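Local atomic coordinates of minor fimbrium subunit Mfa5 (Porphyromonas gingivalis ATCC 33277, PDB entry 6TO1), a protein that serves as an accessory subunit of the minor fimbriae, surface pili that mediate biofilm formation and adhesion to host cells and other oral bacteria. Residues K147-S152 with I361-G366; L370-L375 with N383-A388. All coordinates share one frame; numbering follows the deposited sequence.

Contact 1: residues K147-S152 with I361-G366; sequences KSAIAS and IGYDLG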
# COMPACT_ATOMS: atom_id res chain seq x y z
N LYS A 147 5.13 41.09 -4.54
CA LYS A 147 4.45 40.60 -5.74
C LYS A 147 4.83 39.16 -6.02
O LYS A 147 3.97 38.33 -6.36
CB LYS A 147 4.74 41.52 -6.94
CG LYS A 147 3.78 42.73 -6.99
CD LYS A 147 4.40 43.97 -7.65
CE LYS A 147 4.81 43.71 -9.10
NZ LYS A 147 5.05 44.99 -9.86
N SER A 148 6.12 38.81 -5.82
CA SER A 148 6.58 37.45 -6.07
C SER A 148 6.08 36.49 -4.99
O SER A 148 5.74 35.34 -5.28
CB SER A 148 8.11 37.41 -6.12
OG SER A 148 8.58 36.10 -6.32
N ALA A 149 6.02 36.95 -3.74
CA ALA A 149 5.44 36.11 -2.69
C ALA A 149 3.97 35.80 -2.99
O ALA A 149 3.51 34.68 -2.76
CB ALA A 149 5.57 36.80 -1.34
N ILE A 150 3.23 36.79 -3.50
CA ILE A 150 1.81 36.60 -3.80
C ILE A 150 1.63 35.63 -4.96
O ILE A 150 0.77 34.73 -4.92
CB ILE A 150 1.16 37.96 -4.09
CG1 ILE A 150 0.98 38.75 -2.81
CG2 ILE A 150 -0.17 37.80 -4.82
CD1 ILE A 150 0.62 40.22 -3.03
N ALA A 151 2.42 35.80 -6.02
CA ALA A 151 2.32 34.91 -7.17
C ALA A 151 2.76 33.50 -6.81
O ALA A 151 2.08 32.52 -7.15
CB ALA A 151 3.16 35.46 -8.32
N SER A 152 3.91 33.37 -6.11
CA SER A 152 4.43 32.04 -5.81
C SER A 152 3.60 31.35 -4.74
O SER A 152 3.44 30.13 -4.78
CB SER A 152 5.91 32.12 -5.38
OG SER A 152 6.10 32.93 -4.24
N ILE A 361 12.10 30.43 2.34
CA ILE A 361 12.27 30.91 0.97
C ILE A 361 12.65 32.37 1.08
O ILE A 361 11.90 33.16 1.66
CB ILE A 361 10.98 30.73 0.15
CG1 ILE A 361 10.54 29.27 0.18
CG2 ILE A 361 11.19 31.22 -1.26
CD1 ILE A 361 9.19 29.05 -0.48
N GLY A 362 13.79 32.74 0.51
CA GLY A 362 14.32 34.08 0.68
C GLY A 362 14.03 34.94 -0.53
O GLY A 362 14.49 34.65 -1.64
N TYR A 363 13.26 36.00 -0.33
CA TYR A 363 12.81 36.85 -1.43
C TYR A 363 13.70 38.07 -1.68
O TYR A 363 13.41 38.84 -2.60
CB TYR A 363 11.36 37.28 -1.17
CG TYR A 363 10.40 36.14 -1.45
CD1 TYR A 363 9.67 36.09 -2.63
CD2 TYR A 363 10.26 35.08 -0.56
CE1 TYR A 363 8.82 35.05 -2.90
CE2 TYR A 363 9.44 34.03 -0.83
CZ TYR A 363 8.71 34.02 -1.99
OH TYR A 363 7.89 32.95 -2.25
N ASP A 364 14.77 38.26 -0.92
CA ASP A 364 15.80 39.25 -1.24
C ASP A 364 16.79 38.56 -2.18
O ASP A 364 17.55 37.68 -1.75
CB ASP A 364 16.49 39.75 0.03
CG ASP A 364 17.52 40.84 -0.23
OD1 ASP A 364 17.97 40.99 -1.38
OD2 ASP A 364 17.87 41.55 0.73
N LEU A 365 16.76 38.92 -3.46
CA LEU A 365 17.60 38.25 -4.45
C LEU A 365 18.97 38.91 -4.64
O LEU A 365 19.70 38.54 -5.58
CB LEU A 365 16.88 38.17 -5.81
CG LEU A 365 15.48 37.55 -5.79
CD1 LEU A 365 14.91 37.43 -7.21
CD2 LEU A 365 15.49 36.19 -5.16
N GLY A 366 19.34 39.84 -3.79
CA GLY A 366 20.61 40.54 -3.89
C GLY A 366 21.74 39.97 -3.06
O GLY A 366 22.77 40.64 -2.89
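A tyrosine just beyond the C-terminal end of a sheet strand reaches across to a helix packed on that sheet: Tyr363, which follows strand 357-362, lies against Ser148, Ala149 and Ser152 of helix 143-160. With CG anti to the carbonyl carbon (chi1 -76°), its ring extends toward the helix and meets it along the CE1 side. Ala149 CB sits over one face, off-centre toward the rim, 4.0 Å from Tyr363 CE1, while Ser148 OG comes up at the ring edge, 3.6 Å from the same Tyr363 CE1. The phenol OH of Tyr363 donates to Ser152 OG over 2.7 Å, and this serine oxygen lies in the plane of the ring. Ser152 OG in turn donates to Ser148 O at 2.6 Å, one turn back. That carbonyl also takes the backbone N of Ser152, the two donors arriving from opposite faces of its plane. The resulting relay, phenol to serine to helix carbonyl, gives the buried hydroxyls partners and would hold the Tyr363 hydroxyl in place. Met233 of strand 227-234 and Leu393 of helix 390-395 also touch Tyr363. This is helix-on-sheet packing in the open-sheet alpha/beta fold of a von Willebrand factor type A domain.

Contact 2: residues L370-L375 with N383-A388; sequences LANNSL and NHFFTA. With PO4 (phosphate ion), chain D.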
# COMPACT_ATOMS: atom_id res chain seq x y z
N LEU A 370 23.25 38.19 5.89
CA LEU A 370 22.54 38.08 7.16
C LEU A 370 21.15 37.50 6.95
O LEU A 370 20.69 36.62 7.71
CB LEU A 370 22.41 39.46 7.83
CG LEU A 370 21.50 39.60 9.04
CD1 LEU A 370 21.92 38.64 10.14
CD2 LEU A 370 21.48 41.00 9.53
N ALA A 371 20.45 37.98 5.93
CA ALA A 371 19.09 37.54 5.68
C ALA A 371 19.05 36.09 5.24
O ALA A 371 18.28 35.29 5.77
CB ALA A 371 18.43 38.42 4.62
N ASN A 372 19.85 35.75 4.21
CA ASN A 372 19.80 34.39 3.70
C ASN A 372 20.29 33.39 4.74
O ASN A 372 19.71 32.30 4.89
CB ASN A 372 20.63 34.29 2.42
CG ASN A 372 19.98 35.01 1.25
OD1 ASN A 372 18.90 35.56 1.38
ND2 ASN A 372 20.66 35.01 0.11
N ASN A 373 21.37 33.73 5.45
CA ASN A 373 21.93 32.81 6.44
C ASN A 373 21.01 32.67 7.64
O ASN A 373 20.91 31.58 8.21
CB ASN A 373 23.32 33.28 6.85
CG ASN A 373 24.33 33.11 5.72
OD1 ASN A 373 23.97 32.64 4.63
ND2 ASN A 373 25.57 33.48 5.96
N SER A 374 20.32 33.75 8.03
CA SER A 374 19.29 33.61 9.06
C SER A 374 18.20 32.65 8.62
O SER A 374 17.79 31.77 9.39
CB SER A 374 18.70 34.98 9.41
OG SER A 374 19.63 35.74 10.13
N LEU A 375 17.73 32.78 7.38
CA LEU A 375 16.71 31.85 6.88
C LEU A 375 17.25 30.43 6.73
O LEU A 375 16.50 29.47 6.93
CB LEU A 375 16.14 32.37 5.55
CG LEU A 375 15.29 33.65 5.69
CD1 LEU A 375 14.96 34.15 4.29
CD2 LEU A 375 14.03 33.40 6.46
N ASN A 383 19.46 22.81 3.07
CA ASN A 383 18.79 22.35 1.87
C ASN A 383 17.28 22.59 1.90
O ASN A 383 16.63 22.42 0.87
CB ASN A 383 19.06 20.86 1.67
CG ASN A 383 20.47 20.61 1.14
OD1 ASN A 383 21.16 21.53 0.70
ND2 ASN A 383 20.91 19.36 1.20
N HIS A 384 16.71 22.97 3.05
CA HIS A 384 15.32 23.39 3.10
C HIS A 384 15.16 24.91 2.99
O HIS A 384 14.06 25.43 3.22
CB HIS A 384 14.66 22.90 4.40
CG HIS A 384 14.32 21.45 4.39
ND1 HIS A 384 15.27 20.46 4.40
CD2 HIS A 384 13.12 20.82 4.37
CE1 HIS A 384 14.68 19.28 4.41
NE2 HIS A 384 13.37 19.48 4.38
N PHE A 385 16.23 25.62 2.65
CA PHE A 385 16.18 27.01 2.26
C PHE A 385 16.45 27.12 0.77
O PHE A 385 17.30 26.39 0.23
CB PHE A 385 17.24 27.83 3.02
CG PHE A 385 17.52 29.15 2.40
CD1 PHE A 385 16.69 30.23 2.63
CD2 PHE A 385 18.63 29.33 1.57
CE1 PHE A 385 16.96 31.46 2.07
CE2 PHE A 385 18.88 30.56 0.99
CZ PHE A 385 18.05 31.63 1.26
N PHE A 386 15.76 28.03 0.09
CA PHE A 386 16.17 28.42 -1.24
C PHE A 386 15.78 29.87 -1.51
O PHE A 386 14.87 30.41 -0.89
CB PHE A 386 15.62 27.46 -2.32
CG PHE A 386 14.12 27.37 -2.40
CD1 PHE A 386 13.40 28.28 -3.15
CD2 PHE A 386 13.43 26.34 -1.77
CE1 PHE A 386 12.02 28.19 -3.26
CE2 PHE A 386 12.04 26.25 -1.86
CZ PHE A 386 11.35 27.17 -2.62
N THR A 387 16.53 30.50 -2.41
CA THR A 387 16.20 31.85 -2.82
C THR A 387 15.06 31.80 -3.83
O THR A 387 14.93 30.84 -4.59
CB THR A 387 17.41 32.56 -3.45
OG1 THR A 387 17.88 31.75 -4.54
CG2 THR A 387 18.53 32.73 -2.43
N ALA A 388 14.26 32.86 -3.85
CA ALA A 388 13.06 32.89 -4.67
C ALA A 388 13.37 33.28 -6.12
O ALA A 388 12.83 34.24 -6.67
CB ALA A 388 12.05 33.85 -4.05
P PO4 D . 24.29 33.25 0.97
O1 PO4 D . 23.12 32.64 0.23
O2 PO4 D . 24.69 32.38 2.14
O3 PO4 D . 25.50 33.34 0.07
O4 PO4 D . 23.93 34.63 1.47
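Phe385 of strand 385-387 rests its ring on helix 369-378, touching Asn372 and Leu375. From CB the side chain leaves with CG anti to the backbone N (chi1 163°), which carries the ring out from the sheet to the helix. On one side of the ring, CD1 and CE1 lie against Leu375 CB, with Phe385 CD1 3.7 Å from that carbon; CE1 also approaches Leu375 CD1 at 4.0 Å. The two side chains cross at about a right angle, and Leu375 CB meets the ring obliquely. At the far end, Phe385 CZ stands 3.9 Å from Asn372 CB and about as far from Asn372 CG, the amide and ring planes being 47° apart. The backbone carbonyl oxygen of Asn372 lies over one ring face, displaced toward the rim. Two residues further along the strand, Thr387 adds a looser touch, its CG2 4.0 Å from Asn372 ND2.

No hydrogen bond joins the two segments, which meet by van der Waals contact. The amide of Asn372 instead turns its nitrogen toward a phosphate ion, probably from the crystallisation liquor, in a weak bond of 3.4 Å from Asn372 ND2 to O1 of the ion. Lys376 also binds this ion. Within the helix, Ser374 OG donates to Leu370 O at 2.8 Å, sharing that carbonyl with its own backbone N. Thr360 of strand 357-362 touches the Phe385 side chain and donates its hydroxyl hydrogen to Leu375 O, linking helix and neighbouring strand. Helix and strand run nearly antiparallel, their local axes 150° apart and 8.9 Å at closest approach, as expected for the helix and second strand of a beta-alpha-beta crossover.

Going along the chain from the N terminus, helix 143-160 is the first of the contacting elements, and contact 1 closes a long loop of 208 residues by bringing it to the residue just after strand 357-362. The chain then enters helix 369-378, and contact 2 closes a short loop of seven residues as it returns in strand 385-387. The two contacts thus follow in series, neither nesting nor crossing. Strands 357-362 and 385-387 are parallel neighbours at one side of the mixed sheet, where Gly362 N and O are probably hydrogen-bonded to Phe386 O and Ala388 N, respectively; Tyr363 CD1 also packs on Ala388 CB. Together the contacts tie two helices to adjoining strands of one sheet.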